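Local coordinates for hypothetical protein PH1505 (Pyrococcus horikoshii, PDB 2CYJ) that is of unknown function and belongs to the conserved DUF498/DUF598 family of Mth938-like proteins, at residues A[25-30]-A[57-62]; A[48-53]-A[77-82]; A[63-68]-A[110-115]. All coordinates share one frame; numbering follows the deposited sequence. Where two conformers were deposited one is given.

Interaction 1: residues A[25-30]-A[57-62]; sequences YPSGRI and LVEDFD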
# COMPACT_ATOMS: atom_id res chain seq x y z
N TYR A 25 8.18 0.46 -2.17
CA TYR A 25 8.56 1.61 -2.97
C TYR A 25 8.86 1.21 -4.41
O TYR A 25 9.12 0.04 -4.69
CB TYR A 25 9.77 2.28 -2.33
CG TYR A 25 9.40 2.93 -1.02
CD1 TYR A 25 8.86 4.22 -1.01
CD2 TYR A 25 9.50 2.24 0.19
CE1 TYR A 25 8.42 4.80 0.16
CE2 TYR A 25 9.04 2.82 1.39
CZ TYR A 25 8.51 4.11 1.35
OH TYR A 25 8.04 4.72 2.49
N PRO A 26 8.82 2.17 -5.35
CA PRO A 26 9.09 1.90 -6.77
C PRO A 26 10.37 1.12 -7.03
O PRO A 26 10.42 0.32 -7.97
CB PRO A 26 9.15 3.30 -7.38
CG PRO A 26 8.16 4.05 -6.57
CD PRO A 26 8.42 3.58 -5.15
N SER A 27 11.39 1.36 -6.21
CA SER A 27 12.68 0.69 -6.33
C SER A 27 12.65 -0.74 -5.83
O SER A 27 13.60 -1.49 -6.04
CB SER A 27 13.74 1.43 -5.51
OG SER A 27 13.39 1.41 -4.13
N GLY A 28 11.58 -1.11 -5.14
CA GLY A 28 11.50 -2.46 -4.60
C GLY A 28 11.86 -2.50 -3.13
O GLY A 28 11.80 -3.56 -2.50
N ARG A 29 12.27 -1.36 -2.57
CA ARG A 29 12.58 -1.31 -1.14
C ARG A 29 11.26 -1.53 -0.40
O ARG A 29 10.21 -1.05 -0.83
CB ARG A 29 13.16 0.05 -0.77
CG ARG A 29 14.56 0.27 -1.29
CD ARG A 29 15.03 1.69 -1.05
NE ARG A 29 16.32 1.91 -1.68
CZ ARG A 29 16.88 3.11 -1.84
NH1 ARG A 29 16.27 4.19 -1.40
NH2 ARG A 29 18.06 3.21 -2.44
N ILE A 30 11.32 -2.27 0.70
CA ILE A 30 10.13 -2.55 1.50
C ILE A 30 10.31 -2.02 2.92
O ILE A 30 11.36 -2.21 3.53
CB ILE A 30 9.85 -4.07 1.58
CG1 ILE A 30 9.66 -4.64 0.18
CG2 ILE A 30 8.61 -4.32 2.44
CD1 ILE A 30 9.49 -6.15 0.16
N LEU A 57 6.15 9.58 0.48
CA LEU A 57 6.56 10.32 -0.71
C LEU A 57 8.07 10.50 -0.62
O LEU A 57 8.60 11.57 -0.27
CB LEU A 57 5.84 11.67 -0.75
CG LEU A 57 4.32 11.53 -0.65
CD1 LEU A 57 3.70 12.92 -0.74
CD2 LEU A 57 3.78 10.64 -1.76
N VAL A 58 8.77 9.42 -0.96
CA VAL A 58 10.23 9.36 -0.87
C VAL A 58 10.89 9.17 -2.24
O VAL A 58 11.95 9.74 -2.51
CB VAL A 58 10.64 8.19 0.07
CG1 VAL A 58 12.15 8.08 0.16
CG2 VAL A 58 10.05 8.42 1.46
N GLU A 59 10.26 8.35 -3.08
CA GLU A 59 10.74 8.12 -4.44
C GLU A 59 9.64 8.58 -5.38
O GLU A 59 8.45 8.54 -5.04
CB GLU A 59 10.99 6.62 -4.68
CG GLU A 59 12.04 6.01 -3.78
CD GLU A 59 12.22 4.52 -4.03
OE1 GLU A 59 12.97 3.89 -3.26
OE2 GLU A 59 11.62 3.99 -4.99
N ASP A 60 10.04 9.04 -6.56
CA ASP A 60 9.09 9.49 -7.57
C ASP A 60 8.29 8.26 -8.03
O ASP A 60 8.83 7.16 -8.11
CB ASP A 60 9.85 10.11 -8.74
CG ASP A 60 8.96 10.90 -9.68
OD1 ASP A 60 8.06 11.61 -9.20
OD2 ASP A 60 9.18 10.83 -10.91
N PHE A 61 7.01 8.46 -8.32
CA PHE A 61 6.18 7.35 -8.77
C PHE A 61 5.08 7.83 -9.71
O PHE A 61 4.73 9.02 -9.71
CB PHE A 61 5.58 6.59 -7.57
CG PHE A 61 4.69 7.42 -6.69
CD1 PHE A 61 3.30 7.38 -6.83
CD2 PHE A 61 5.23 8.26 -5.72
CE1 PHE A 61 2.47 8.16 -6.03
CE2 PHE A 61 4.42 9.05 -4.91
CZ PHE A 61 3.03 9.00 -5.07
N ASP A 62 4.56 6.90 -10.50
CA ASP A 62 3.50 7.16 -11.46
C ASP A 62 2.16 6.65 -10.94
O ASP A 62 1.11 7.22 -11.21
CB ASP A 62 3.78 6.42 -12.77
CG ASP A 62 5.11 6.80 -13.39
OD1 ASP A 62 5.34 8.01 -13.60
OD2 ASP A 62 5.93 5.88 -13.66
O HOH W 1 13.81 4.99 -1.05

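Interaction 2: residues A[48-53]-A[77-82]; sequences LDPEEL and LPESKK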
# COMPACT_ATOMS: atom_id res chain seq x y z
N LEU A 48 -6.83 5.77 5.76
CA LEU A 48 -5.44 6.20 5.59
C LEU A 48 -5.43 7.71 5.37
O LEU A 48 -5.96 8.20 4.36
CB LEU A 48 -4.81 5.45 4.42
CG LEU A 48 -3.28 5.38 4.48
CD1 LEU A 48 -2.78 4.17 3.70
CD2 LEU A 48 -2.68 6.68 3.95
N ASP A 49 -4.85 8.46 6.30
CA ASP A 49 -4.89 9.90 6.14
C ASP A 49 -3.67 10.52 5.48
O ASP A 49 -2.64 9.88 5.30
CB ASP A 49 -5.24 10.59 7.47
CG ASP A 49 -4.14 10.53 8.49
OD1 ASP A 49 -2.96 10.39 8.12
OD2 ASP A 49 -4.47 10.66 9.70
N PRO A 50 -3.79 11.80 5.09
CA PRO A 50 -2.65 12.44 4.44
C PRO A 50 -1.37 12.55 5.24
O PRO A 50 -0.28 12.51 4.66
CB PRO A 50 -3.21 13.80 4.00
CG PRO A 50 -4.27 14.06 5.01
CD PRO A 50 -4.93 12.72 5.17
N GLU A 51 -1.47 12.68 6.55
CA GLU A 51 -0.28 12.76 7.39
C GLU A 51 0.53 11.47 7.24
O GLU A 51 1.76 11.50 7.27
CB GLU A 51 -0.66 12.96 8.86
CG GLU A 51 -1.24 14.34 9.17
CD GLU A 51 -2.74 14.47 8.87
OE1 GLU A 51 -3.36 13.50 8.38
OE2 GLU A 51 -3.30 15.55 9.15
N GLU A 52 -0.16 10.35 7.09
CA GLU A 52 0.55 9.09 6.93
C GLU A 52 1.09 8.97 5.50
O GLU A 52 2.26 8.66 5.30
CB GLU A 52 -0.35 7.88 7.23
CG GLU A 52 0.43 6.56 7.08
CD GLU A 52 -0.41 5.29 7.17
OE1 GLU A 52 0.10 4.23 6.74
OE2 GLU A 52 -1.56 5.34 7.66
N LEU A 53 0.23 9.21 4.51
CA LEU A 53 0.67 9.08 3.12
C LEU A 53 1.89 9.93 2.76
O LEU A 53 2.75 9.50 2.01
CB LEU A 53 -0.49 9.41 2.17
CG LEU A 53 -0.23 9.30 0.67
CD1 LEU A 53 0.31 7.91 0.32
CD2 LEU A 53 -1.52 9.57 -0.08
N LEU A 77 -8.49 8.56 2.55
CA LEU A 77 -9.39 9.68 2.83
C LEU A 77 -9.32 10.60 1.61
O LEU A 77 -8.37 10.55 0.83
CB LEU A 77 -8.95 10.43 4.08
CG LEU A 77 -9.30 9.78 5.42
CD1 LEU A 77 -8.73 10.62 6.55
CD2 LEU A 77 -10.82 9.66 5.55
N PRO A 78 -10.34 11.44 1.42
CA PRO A 78 -10.35 12.36 0.28
C PRO A 78 -9.09 13.24 0.22
O PRO A 78 -8.53 13.47 -0.85
CB PRO A 78 -11.61 13.18 0.52
CG PRO A 78 -12.53 12.17 1.15
CD PRO A 78 -11.62 11.49 2.15
N GLU A 79 -8.64 13.70 1.39
CA GLU A 79 -7.46 14.55 1.49
C GLU A 79 -6.20 13.78 1.08
O GLU A 79 -5.24 14.37 0.58
CB GLU A 79 -7.32 15.06 2.93
CG GLU A 79 -8.64 15.52 3.55
CD GLU A 79 -9.62 14.37 3.77
OE1 GLU A 79 -9.28 13.42 4.50
OE2 GLU A 79 -10.73 14.41 3.20
N SER A 80 -6.20 12.47 1.28
CA SER A 80 -5.05 11.66 0.88
C SER A 80 -5.05 11.56 -0.63
O SER A 80 -4.01 11.69 -1.28
CB SER A 80 -5.13 10.27 1.49
OG SER A 80 -5.07 10.37 2.90
N LYS A 81 -6.23 11.34 -1.20
CA LYS A 81 -6.35 11.25 -2.65
C LYS A 81 -5.93 12.56 -3.30
O LYS A 81 -5.34 12.57 -4.37
CB LYS A 81 -7.78 10.87 -3.04
CG LYS A 81 -8.10 9.41 -2.73
CD LYS A 81 -9.48 8.97 -3.21
CE LYS A 81 -10.58 9.54 -2.33
NZ LYS A 81 -11.88 8.84 -2.54
N LYS A 82 -6.23 13.68 -2.63
CA LYS A 82 -5.87 14.99 -3.16
C LYS A 82 -4.35 15.12 -3.28
O LYS A 82 -3.83 15.70 -4.23
CB LYS A 82 -6.41 16.09 -2.24
CG LYS A 82 -6.18 17.51 -2.73
CD LYS A 82 -7.16 17.88 -3.83
CE LYS A 82 -6.99 19.34 -4.23
NZ LYS A 82 -7.98 19.75 -5.26

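Interaction 3: residues A[63-68]-A[110-115]; sequences VLLVGT and ILAIIH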
# COMPACT_ATOMS: atom_id res chain seq x y z
N VAL A 63 2.24 5.57 -10.18
CA VAL A 63 1.06 4.89 -9.68
C VAL A 63 1.11 4.64 -8.19
O VAL A 63 2.14 4.21 -7.68
CB VAL A 63 0.95 3.49 -10.35
CG1 VAL A 63 -0.26 2.73 -9.81
CG2 VAL A 63 0.89 3.62 -11.86
N LEU A 64 0.01 4.94 -7.50
CA LEU A 64 -0.12 4.61 -6.08
C LEU A 64 -1.12 3.46 -6.08
O LEU A 64 -2.27 3.61 -6.52
CB LEU A 64 -0.70 5.76 -5.23
CG LEU A 64 -1.07 5.29 -3.80
CD1 LEU A 64 0.18 4.90 -3.01
CD2 LEU A 64 -1.83 6.39 -3.08
N LEU A 65 -0.67 2.30 -5.61
CA LEU A 65 -1.51 1.11 -5.55
C LEU A 65 -1.75 0.76 -4.09
O LEU A 65 -0.81 0.56 -3.32
CB LEU A 65 -0.83 -0.06 -6.28
CG LEU A 65 -1.53 -1.43 -6.34
CD1 LEU A 65 -1.27 -2.21 -5.06
CD2 LEU A 65 -3.02 -1.24 -6.60
N VAL A 66 -3.02 0.71 -3.70
CA VAL A 66 -3.36 0.39 -2.32
C VAL A 66 -4.11 -0.92 -2.21
O VAL A 66 -5.15 -1.10 -2.86
CB VAL A 66 -4.23 1.51 -1.67
CG1 VAL A 66 -4.49 1.18 -0.19
CG2 VAL A 66 -3.54 2.87 -1.79
N GLY A 67 -3.56 -1.84 -1.42
CA GLY A 67 -4.20 -3.11 -1.12
C GLY A 67 -5.02 -2.74 0.11
O GLY A 67 -4.48 -2.53 1.20
N THR A 68 -6.34 -2.67 -0.08
CA THR A 68 -7.26 -2.21 0.96
C THR A 68 -7.67 -3.20 2.02
O THR A 68 -8.65 -2.97 2.73
CB THR A 68 -8.51 -1.65 0.28
OG1 THR A 68 -9.08 -2.67 -0.55
CG2 THR A 68 -8.15 -0.44 -0.60
N ILE A 110 5.79 2.21 -9.42
CA ILE A 110 4.69 1.99 -8.51
C ILE A 110 5.02 2.04 -7.02
O ILE A 110 5.96 1.38 -6.57
CB ILE A 110 4.04 0.63 -8.80
CG1 ILE A 110 3.77 0.49 -10.30
CG2 ILE A 110 2.75 0.49 -8.03
CD1 ILE A 110 3.45 -0.93 -10.73
N LEU A 111 4.24 2.83 -6.29
CA LEU A 111 4.34 2.93 -4.84
C LEU A 111 3.13 2.13 -4.34
O LEU A 111 1.99 2.43 -4.71
CB LEU A 111 4.21 4.38 -4.37
CG LEU A 111 4.09 4.58 -2.85
CD1 LEU A 111 5.33 4.05 -2.12
CD2 LEU A 111 3.88 6.07 -2.57
N ALA A 112 3.36 1.11 -3.52
CA ALA A 112 2.24 0.29 -3.04
C ALA A 112 2.13 0.29 -1.53
O ALA A 112 3.13 0.17 -0.83
CB ALA A 112 2.40 -1.16 -3.54
N ILE A 113 0.91 0.43 -1.02
CA ILE A 113 0.66 0.39 0.42
C ILE A 113 -0.24 -0.82 0.57
O ILE A 113 -1.34 -0.87 -0.01
CB ILE A 113 -0.04 1.66 0.93
CG1 ILE A 113 0.85 2.87 0.65
CG2 ILE A 113 -0.32 1.53 2.42
CD1 ILE A 113 0.15 4.21 0.87
N ILE A 114 0.23 -1.80 1.33
CA ILE A 114 -0.48 -3.06 1.48
C ILE A 114 -1.00 -3.33 2.89
O ILE A 114 -0.22 -3.49 3.83
CB ILE A 114 0.45 -4.23 1.08
CG1 ILE A 114 1.07 -3.97 -0.30
CG2 ILE A 114 -0.30 -5.55 1.15
CD1 ILE A 114 0.07 -3.92 -1.47
N HIS A 115 -2.33 -3.40 3.01
CA HIS A 115 -2.97 -3.68 4.28
C HIS A 115 -3.28 -5.18 4.25
O HIS A 115 -4.02 -5.66 3.39
CB HIS A 115 -4.25 -2.85 4.39
CG HIS A 115 -4.96 -3.01 5.70
ND1 HIS A 115 -4.34 -2.85 6.91
CD2 HIS A 115 -6.26 -3.32 5.97
CE1 HIS A 115 -5.23 -3.05 7.88
NE2 HIS A 115 -6.39 -3.33 7.33

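Interaction 1: residues A[25-30]-A[57-62]
Glu59 reaches across to the type I turn Tyr25–Gly28 and fixes it with a fork of two hydrogen bonds. Ser27 N gives its hydrogen to Glu59 OE2 over 2.9 Å, while Ser27 OG donates to Glu59 OE1 over 2.7 Å; each oxygen uses its syn lone pair, which lets the carboxylate take the N-H and the hydroxyl of one serine together. Ser27 OG can reach because it stands between its own N and carbonyl carbon (chi1 62°), and the extended glutamate chain spans the gap.

Charge adds less. Arg29 NH1 lies a long 3.8 Å from Glu59 OE1, which sits well out of the guanidinium plane, but a water bridges the two atoms. An alanine in place of Glu59 would probably leave Ser27 N and OG without their acceptor and Arg29 without the nearby charge it meets through water.

Packing completes the contact: Pro26, with no N-H to offer, slides past Glu59 in the opposite direction, its CD 3.2 Å from Glu59 OE2. Pro26 CG meets Phe61 CB at 3.8 Å, and Tyr25 CE1 approaches Val58 CB obliquely at 4.1 Å.

The turn joins strands 22-24 and 30-32, and the other loop leads from helix 50-54 into strand 63-68; Tyr25 and Phe61 both rest on Leu111 of strand 110-115.

Interaction 2: residues A[48-53]-A[77-82]
Leu48 and Leu77 meet where two short parallel strands, 47-48 and 75-76, give way to helices 50-54 and 78-83, so the contact joins two helix beginnings side by side. Its focus is the carbonyl oxygen of Leu48, which accepts two hydrogen bonds. Leu77 N reaches it over 3.1 Å in a nearly straight bond (173° at the hydrogen), carrying the strand pairing on to the first residue past strand 75-76. Ser80 OG donates to the same oxygen over 2.8 Å, and the two donors come from opposite faces of the carbonyl plane.

Serine suits this place: its OG lies anti to its own carbonyl carbon (chi1 -63°), which turns the hydroxyl toward Leu48 O, and the small CB lets the backbones come so close that the CA atoms of Pro50 and Ser80 are only 4.4 Å apart. Pro50 suits the first turn of its helix, where a backbone N-H is not needed; its CD lies 3.3 Å from Ser80 OG and its CG 3.8 Å from Glu79 CB. Flanking this, Leu77 CD1 packs on Asp49 CB at 3.6 Å, and Leu53 CD2 comes within 3.5 Å of Ser80 O.

Asp49 is the N-cap of helix 50-54: its OD1 accepts from Glu52 N at 3.0 Å. Glu52 in turn ties the helix to Arg33, Tyr56 and Ser38.

Chemically, a buried serine hydroxyl has its hydrogen satisfied by a carbonyl, and that carbonyl is gripped twice; the polar pair is therefore likely to fix how the two helix starts are set against each other, among the carbons of Leu77, Pro50 and Leu53.

Interaction 3: residues A[63-68]-A[110-115]
Leu64 lays its CD1 against Leu111 CD2 at 3.9 Å, the two leucines lying side by side and pointing the same way, and Ile113 CD1 meets Leu64 CD1 as well. Leu64 CG lies anti to its backbone N (chi1 169°), which carries the side chain beside Leu111. They share one face of the central parallel strand pair, 63-68 and 110-115, in a mixed five-stranded sheet. Strand 88-92 borders 63-68 on its other side, and helix 94-104 carries the chain from there over to 110-115, a beta-alpha-beta crossover.

The axes of the two strand segments run at 15° to each other, and the backbones are joined by five hydrogen bonds in the alternating parallel pattern. Leu111 N gives to Val63 O at 2.9 Å, Leu65 N to Leu111 O, Ile113 N to Leu65 O, Gly67 N to Ile113 O and His115 N to Gly67 O. The first four meet their carbonyl nearly head-on. Between them, CA-H groups such as that of Ala112 approach carbonyls, here Leu65 O at 3.1 Å.

On the face turned toward helix 94-104, Val63 CB packs on Ile110 CG1 at 4.1 Å and Leu65 CB on Ile110 CG2 at 4.0 Å. Branched and leucyl side chains suit this buried face because they fill it without polar atoms. Gly67 belongs to the same face, where a CB would stand 3.4 Å from Ile114 CD1, a tight fit that favours glycine.

At the far end His115, whose ND1 is hydrogen-bonded to Asp21 OD2, brings its CB to 3.2 Å from Gly67 O, and Thr68 O lies near the plane of its ring, 4.0 Å from CD2.

How the interactions relate
The three contacts lie in one small domain, one at its centre and two toward its edge. The centre of interaction 3 is about 11 Å from that of interaction 1 and 13 Å from that of interaction 2; those of 1 and 2 are some 17 Å apart. Both outer contacts meet the sheet face carrying Leu64, Leu111 and Ile113, interaction 1 at Leu111 and interaction 2 at Ile113. Along the chain, interactions 1 and 2 cross, as do 2 and 3, whereas 1 closes before 3 opens; helix 50-54 is followed by strand 63-68. The central sheet thus joins into one core two peripheral contacts whose segments adjoin in the sequence but which touch each other nowhere else.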